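PDB 5JJ6: adenosine monophosphate-protein transferase FICD homolog from Caenorhabditis elegans, which belongs to the Fic/DOC (Fido) family, whose domain is mainly alpha-helical. Local coordinates for residues 129-139 / 340-348. Residues are numbered along the deposited sequence; the frame is centred on the assembly and turned at random.
Sequences LRRMMRETYFL and SIQRYIGAM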
ATOM      1  N   LEU B 129       0.375 -29.731  16.998  1.00103.79           N
ATOM      2  CA  LEU B 129       1.450 -28.984  16.345  1.00 95.67           C
ATOM      3  C   LEU B 129       0.930 -27.875  15.434  1.00 99.36           C
ATOM      4  O   LEU B 129       1.456 -26.769  15.462  1.00 97.67           O
ATOM      5  CB  LEU B 129       2.330 -29.926  15.515  1.00102.45           C
ATOM      6  CG  LEU B 129       3.723 -29.388  15.155  1.00 93.79           C
ATOM      7  CD1 LEU B 129       4.633 -29.363  16.379  1.00 79.88           C
ATOM      8  CD2 LEU B 129       4.361 -30.175  14.011  1.00 89.74           C
ATOM      9  N   ARG B 130      -0.086 -28.166  14.623  1.00101.64           N
ATOM     10  CA  ARG B 130      -0.585 -27.182  13.652  1.00 96.92           C
ATOM     11  C   ARG B 130      -1.211 -25.953  14.344  1.00 93.56           C
ATOM     12  O   ARG B 130      -1.166 -24.838  13.813  1.00 92.58           O
ATOM     13  CB  ARG B 130      -1.525 -27.811  12.622  1.00 96.66           C
ATOM     14  CG  ARG B 130      -2.838 -28.350  13.136  1.00104.83           C
ATOM     15  CD  ARG B 130      -3.596 -28.972  11.971  1.00109.38           C
ATOM     16  NE  ARG B 130      -4.898 -29.507  12.349  1.00112.60           N
ATOM     17  CZ  ARG B 130      -6.018 -28.793  12.359  1.00116.09           C
ATOM     18  NH1 ARG B 130      -5.994 -27.506  12.024  1.00110.75           N
ATOM     19  NH2 ARG B 130      -7.159 -29.363  12.718  1.00119.14           N
ATOM     20  N   ARG B 131      -1.875 -26.181  15.479  1.00 94.64           N
ATOM     21  CA  ARG B 131      -2.246 -25.091  16.382  1.00 94.54           C
ATOM     22  C   ARG B 131      -1.111 -24.077  16.554  1.00 89.88           C
ATOM     23  O   ARG B 131      -1.245 -22.879  16.238  1.00 85.10           O
ATOM     24  CB  ARG B 131      -2.653 -25.673  17.740  1.00102.47           C
ATOM     25  CG  ARG B 131      -3.233 -24.652  18.724  1.00107.98           C
ATOM     26  CD  ARG B 131      -3.563 -25.288  20.080  1.00115.80           C
ATOM     27  NE  ARG B 131      -4.618 -26.298  19.992  1.00111.95           N
ATOM     28  CZ  ARG B 131      -5.919 -26.033  20.053  1.00114.87           C
ATOM     29  NH1 ARG B 131      -6.343 -24.786  20.207  1.00121.28           N
ATOM     30  NH2 ARG B 131      -6.801 -27.020  19.963  1.00118.17           N
ATOM     31  N   MET B 132       0.008 -24.595  17.050  1.00 92.28           N
ATOM     32  CA  MET B 132       1.199 -23.815  17.344  1.00 84.86           C
ATOM     33  C   MET B 132       1.701 -23.155  16.057  1.00 79.44           C
ATOM     34  O   MET B 132       1.999 -21.967  16.061  1.00 78.54           O
ATOM     35  CB  MET B 132       2.269 -24.686  17.999  1.00 85.05           C
ATOM     36  CG  MET B 132       3.250 -23.882  18.841  1.00 89.68           C
ATOM     37  SD  MET B 132       3.806 -24.797  20.293  1.00100.38           S
ATOM     38  CE  MET B 132       3.850 -23.496  21.528  1.00 81.32           C
ATOM     39  N   MET B 133       1.841 -23.933  14.984  1.00 76.18           N
ATOM     40  CA  MET B 133       2.308 -23.428  13.688  1.00 77.03           C
ATOM     41  C   MET B 133       1.512 -22.189  13.246  1.00 76.94           C
ATOM     42  O   MET B 133       2.086 -21.216  12.757  1.00 78.23           O
ATOM     43  CB  MET B 133       2.196 -24.503  12.611  1.00 81.43           C
ATOM     44  CG  MET B 133       3.110 -25.697  12.792  1.00 84.81           C
ATOM     45  SD  MET B 133       3.431 -26.538  11.226  1.00109.61           S
ATOM     46  CE  MET B 133       1.791 -26.568  10.485  1.00 94.68           C
ATOM     47  N   ARG B 134       0.190 -22.243  13.392  1.00 77.39           N
ATOM     48  CA  ARG B 134      -0.692 -21.165  12.939  1.00 79.15           C
ATOM     49  C   ARG B 134      -0.494 -19.962  13.852  1.00 71.72           C
ATOM     50  O   ARG B 134      -0.418 -18.820  13.381  1.00 64.42           O
ATOM     51  CB  ARG B 134      -2.159 -21.606  12.909  1.00 79.57           C
ATOM     52  CG  ARG B 134      -2.497 -22.476  11.699  1.00 91.28           C
ATOM     53  CD  ARG B 134      -1.676 -22.064  10.452  1.00 91.60           C
ATOM     54  NE  ARG B 134      -1.503 -23.166   9.499  1.00 96.57           N
ATOM     55  CZ  ARG B 134      -1.021 -23.018   8.269  1.00 90.86           C
ATOM     56  NH1 ARG B 134      -0.891 -24.069   7.455  1.00 84.41           N
ATOM     57  NH2 ARG B 134      -0.685 -21.805   7.850  1.00 89.25           N
ATOM     58  N   GLU B 135      -0.454 -20.221  15.159  1.00 69.21           N
ATOM     59  CA  GLU B 135      -0.277 -19.163  16.157  1.00 66.47           C
ATOM     60  C   GLU B 135       1.075 -18.447  15.949  1.00 65.14           C
ATOM     61  O   GLU B 135       1.232 -17.242  16.234  1.00 64.64           O
ATOM     62  CB  GLU B 135      -0.375 -19.738  17.572  1.00 66.36           C
ATOM     63  N   THR B 136       2.039 -19.194  15.420  1.00 62.85           N
ATOM     64  CA  THR B 136       3.389 -18.699  15.198  1.00 58.92           C
ATOM     65  C   THR B 136       3.403 -17.581  14.153  1.00 57.46           C
ATOM     66  O   THR B 136       4.272 -16.716  14.193  1.00 57.09           O
ATOM     67  CB  THR B 136       4.333 -19.867  14.762  1.00 62.88           C
ATOM     68  OG1 THR B 136       4.838 -20.538  15.922  1.00 62.68           O
ATOM     69  CG2 THR B 136       5.509 -19.384  13.909  1.00 53.33           C
ATOM     70  N   TYR B 137       2.419 -17.555  13.259  1.00 55.09           N
ATOM     71  CA  TYR B 137       2.276 -16.429  12.331  1.00 51.47           C
ATOM     72  C   TYR B 137       2.102 -15.123  13.080  1.00 47.12           C
ATOM     73  O   TYR B 137       2.814 -14.144  12.834  1.00 45.97           O
ATOM     74  CB  TYR B 137       1.092 -16.629  11.395  1.00 49.95           C
ATOM     75  CG  TYR B 137       1.440 -17.433  10.184  1.00 53.64           C
ATOM     76  CD1 TYR B 137       1.549 -18.815  10.261  1.00 62.69           C
ATOM     77  CD2 TYR B 137       1.675 -16.819   8.960  1.00 54.92           C
ATOM     78  CE1 TYR B 137       1.876 -19.568   9.154  1.00 58.92           C
ATOM     79  CE2 TYR B 137       2.004 -17.567   7.841  1.00 53.25           C
ATOM     80  CZ  TYR B 137       2.101 -18.941   7.947  1.00 56.40           C
ATOM     81  OH  TYR B 137       2.428 -19.700   6.847  1.00 61.25           O
ATOM     82  N   PHE B 138       1.132 -15.118  13.985  1.00 47.19           N
ATOM     83  CA  PHE B 138       0.809 -13.930  14.748  1.00 50.75           C
ATOM     84  C   PHE B 138       2.020 -13.562  15.591  1.00 44.30           C
ATOM     85  O   PHE B 138       2.416 -12.405  15.635  1.00 40.55           O
ATOM     86  CB  PHE B 138      -0.406 -14.182  15.655  1.00 48.56           C
ATOM     87  CG  PHE B 138      -1.525 -14.892  14.965  1.00 55.09           C
ATOM     88  CD1 PHE B 138      -1.859 -14.584  13.649  1.00 55.46           C
ATOM     89  CD2 PHE B 138      -2.205 -15.922  15.605  1.00 58.86           C
ATOM     90  CE1 PHE B 138      -2.878 -15.271  12.989  1.00 54.90           C
ATOM     91  CE2 PHE B 138      -3.227 -16.608  14.952  1.00 63.07           C
ATOM     92  CZ  PHE B 138      -3.561 -16.281  13.641  1.00 58.40           C
ATOM     93  N   LEU B 139       2.632 -14.570  16.208  1.00 41.29           N
ATOM     94  CA  LEU B 139       3.776 -14.342  17.077  1.00 40.37           C
ATOM     95  C   LEU B 139       4.948 -13.673  16.333  1.00 41.91           C
ATOM     96  O   LEU B 139       5.560 -12.685  16.806  1.00 42.01           O
ATOM     97  CB  LEU B 139       4.206 -15.663  17.703  1.00 44.45           C
ATOM     98  CG  LEU B 139       4.825 -15.585  19.094  1.00 45.40           C
ATOM     99  CD1 LEU B 139       3.969 -14.746  20.012  1.00 38.27           C
ATOM    100  CD2 LEU B 139       5.026 -16.979  19.667  1.00 52.96           C
ATOM    101  N   SER B 340      13.171 -20.895  19.948  1.00 60.19           N
ATOM    102  CA  SER B 340      12.053 -21.230  19.062  1.00 55.66           C
ATOM    103  C   SER B 340      11.799 -22.736  19.038  1.00 63.86           C
ATOM    104  O   SER B 340      10.689 -23.221  19.349  1.00 71.45           O
ATOM    105  CB  SER B 340      12.323 -20.718  17.648  1.00 53.62           C
ATOM    106  OG  SER B 340      12.602 -19.327  17.662  1.00 52.88           O
ATOM    107  N   ILE B 341      12.831 -23.476  18.642  1.00 61.96           N
ATOM    108  CA  ILE B 341      12.741 -24.924  18.636  1.00 61.72           C
ATOM    109  C   ILE B 341      12.269 -25.397  19.999  1.00 68.39           C
ATOM    110  O   ILE B 341      11.422 -26.269  20.102  1.00 72.08           O
ATOM    111  CB  ILE B 341      14.086 -25.571  18.297  1.00 60.45           C
ATOM    112  CG1 ILE B 341      14.503 -25.178  16.883  1.00 64.18           C
ATOM    113  CG2 ILE B 341      13.988 -27.070  18.378  1.00 68.55           C
ATOM    114  CD1 ILE B 341      15.859 -25.691  16.478  1.00 57.77           C
ATOM    115  N   GLN B 342      12.791 -24.774  21.045  1.00 69.46           N
ATOM    116  CA  GLN B 342      12.427 -25.119  22.407  1.00 70.79           C
ATOM    117  C   GLN B 342      10.941 -24.865  22.651  1.00 73.38           C
ATOM    118  O   GLN B 342      10.288 -25.627  23.355  1.00 81.20           O
ATOM    119  CB  GLN B 342      13.275 -24.346  23.410  1.00 70.91           C
ATOM    120  CG  GLN B 342      13.376 -25.033  24.756  1.00 73.21           C
ATOM    121  CD  GLN B 342      13.972 -26.426  24.623  1.00 83.31           C
ATOM    122  OE1 GLN B 342      13.273 -27.387  24.296  1.00 84.32           O
ATOM    123  NE2 GLN B 342      15.282 -26.534  24.840  1.00 80.10           N
ATOM    124  N   ARG B 343      10.425 -23.768  22.103  1.00 72.31           N
ATOM    125  CA  ARG B 343       8.996 -23.465  22.189  1.00 71.46           C
ATOM    126  C   ARG B 343       8.185 -24.634  21.652  1.00 78.47           C
ATOM    127  O   ARG B 343       7.244 -25.093  22.303  1.00 79.65           O
ATOM    128  CB  ARG B 343       8.647 -22.202  21.399  1.00 67.07           C
ATOM    129  CG  ARG B 343       7.316 -21.605  21.757  1.00 68.49           C
ATOM    130  CD  ARG B 343       7.101 -20.265  21.073  1.00 76.38           C
ATOM    131  NE  ARG B 343       5.745 -20.178  20.529  1.00 74.43           N
ATOM    132  CZ  ARG B 343       5.401 -20.594  19.312  1.00 72.20           C
ATOM    133  NH1 ARG B 343       4.145 -20.484  18.899  1.00 60.96           N
ATOM    134  NH2 ARG B 343       6.319 -21.120  18.505  1.00 74.16           N
ATOM    135  N   TYR B 344       8.548 -25.120  20.467  1.00 78.91           N
ATOM    136  CA  TYR B 344       7.817 -26.265  19.916  1.00 76.27           C
ATOM    137  C   TYR B 344       8.027 -27.573  20.686  1.00 81.64           C
ATOM    138  O   TYR B 344       7.071 -28.286  20.975  1.00 86.08           O
ATOM    139  CB  TYR B 344       8.190 -26.481  18.450  1.00 73.98           C
ATOM    140  CG  TYR B 344       7.739 -25.361  17.548  1.00 75.42           C
ATOM    141  CD1 TYR B 344       6.451 -25.352  17.036  1.00 80.39           C
ATOM    142  CD2 TYR B 344       8.587 -24.315  17.212  1.00 68.67           C
ATOM    143  CE1 TYR B 344       6.017 -24.340  16.209  1.00 78.97           C
ATOM    144  CE2 TYR B 344       8.157 -23.291  16.386  1.00 67.64           C
ATOM    145  CZ  TYR B 344       6.870 -23.314  15.887  1.00 71.12           C
ATOM    146  OH  TYR B 344       6.418 -22.316  15.063  1.00 70.90           O
ATOM    147  N   ILE B 345       9.272 -27.859  21.051  1.00 82.08           N
ATOM    148  CA  ILE B 345       9.632 -29.081  21.762  1.00 83.16           C
ATOM    149  C   ILE B 345       8.924 -29.196  23.113  1.00 84.51           C
ATOM    150  O   ILE B 345       8.277 -30.201  23.399  1.00 88.46           O
ATOM    151  CB  ILE B 345      11.172 -29.148  22.000  1.00 84.59           C
ATOM    152  CG1 ILE B 345      11.937 -29.386  20.691  1.00 76.54           C
ATOM    153  CG2 ILE B 345      11.524 -30.167  23.081  1.00 79.77           C
ATOM    154  CD1 ILE B 345      11.337 -30.443  19.809  1.00 85.84           C
ATOM    155  N   GLY B 346       9.051 -28.157  23.930  1.00 84.67           N
ATOM    156  CA  GLY B 346       8.428 -28.093  25.244  1.00 88.46           C
ATOM    157  C   GLY B 346       6.909 -28.202  25.291  1.00 95.88           C
ATOM    158  O   GLY B 346       6.342 -28.597  26.312  1.00100.91           O
ATOM    159  N   ALA B 347       6.242 -27.817  24.206  1.00 91.35           N
ATOM    160  CA  ALA B 347       4.785 -27.906  24.133  1.00 87.13           C
ATOM    161  C   ALA B 347       4.264 -29.318  23.826  1.00 89.38           C
ATOM    162  O   ALA B 347       3.097 -29.488  23.473  1.00 87.89           O
ATOM    163  CB  ALA B 347       4.266 -26.934  23.099  1.00 81.41           C
ATOM    164  N   MET B 348       5.124 -30.325  23.953  1.00 92.09           N
ATOM    165  CA  MET B 348       4.714 -31.713  23.737  1.00 91.44           C
ATOM    166  C   MET B 348       5.040 -32.564  24.963  1.00 86.24           C
ATOM    167  O   MET B 348       4.386 -33.575  25.218  1.00 82.63           O
ATOM    168  CB  MET B 348       5.393 -32.301  22.493  1.00 89.54           C
ATOM    169  CG  MET B 348       5.451 -31.356  21.294  1.00 85.86           C
ATOM    170  SD  MET B 348       3.832 -30.972  20.601  1.00104.63           S
ATOM    171  CE  MET B 348       3.992 -29.233  20.180  1.00 95.51           C
TER
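T136 OG1 is the polar focus between the two helices, approached by Y344 and R343 together. The hydroxyls of T136 and Y344 are hydrogen-bonded, with OG1 to OH at 2.5 Å, and the two side chains meet at roughly a right angle. R343 adds two weak, bent bonds to the same oxygen: NH2 to T136 OG1 spans 3.0 Å, and NH1 bonds with much the same length and bend. OG1 lies near the guanidinium plane, at its edge, so the group straddles the hydroxyl with both terminal nitrogens. Its two faces are covered by apolar groups: L139 CD2 sits over one, 3.4 Å from R343 NE, while the M132 side chain covers the opposite one, with CG 3.5 Å from R343 NH1. M132 gets there with CG anti to the backbone N (chi1 -156°) and a bend farther out that carries SD to 3.6 Å from A347 CB. The same sulfur makes an oblique Met-aromatic contact with Y344, 5.0 Å from the ring centroid and 42° off its normal. Nearer the C-terminal end, L129 CD1 lies 3.9 Å from M348 CE, their side chains crossing at about a right angle. F120 of helix 89-120 and P302 also touch Y344. With local axes 11.0 Å apart and inclined at 147°, this is near-antiparallel helix-helix packing, joining helix 127-148 to the end of helix 327-346 in the mainly alpha-helical Fido fold.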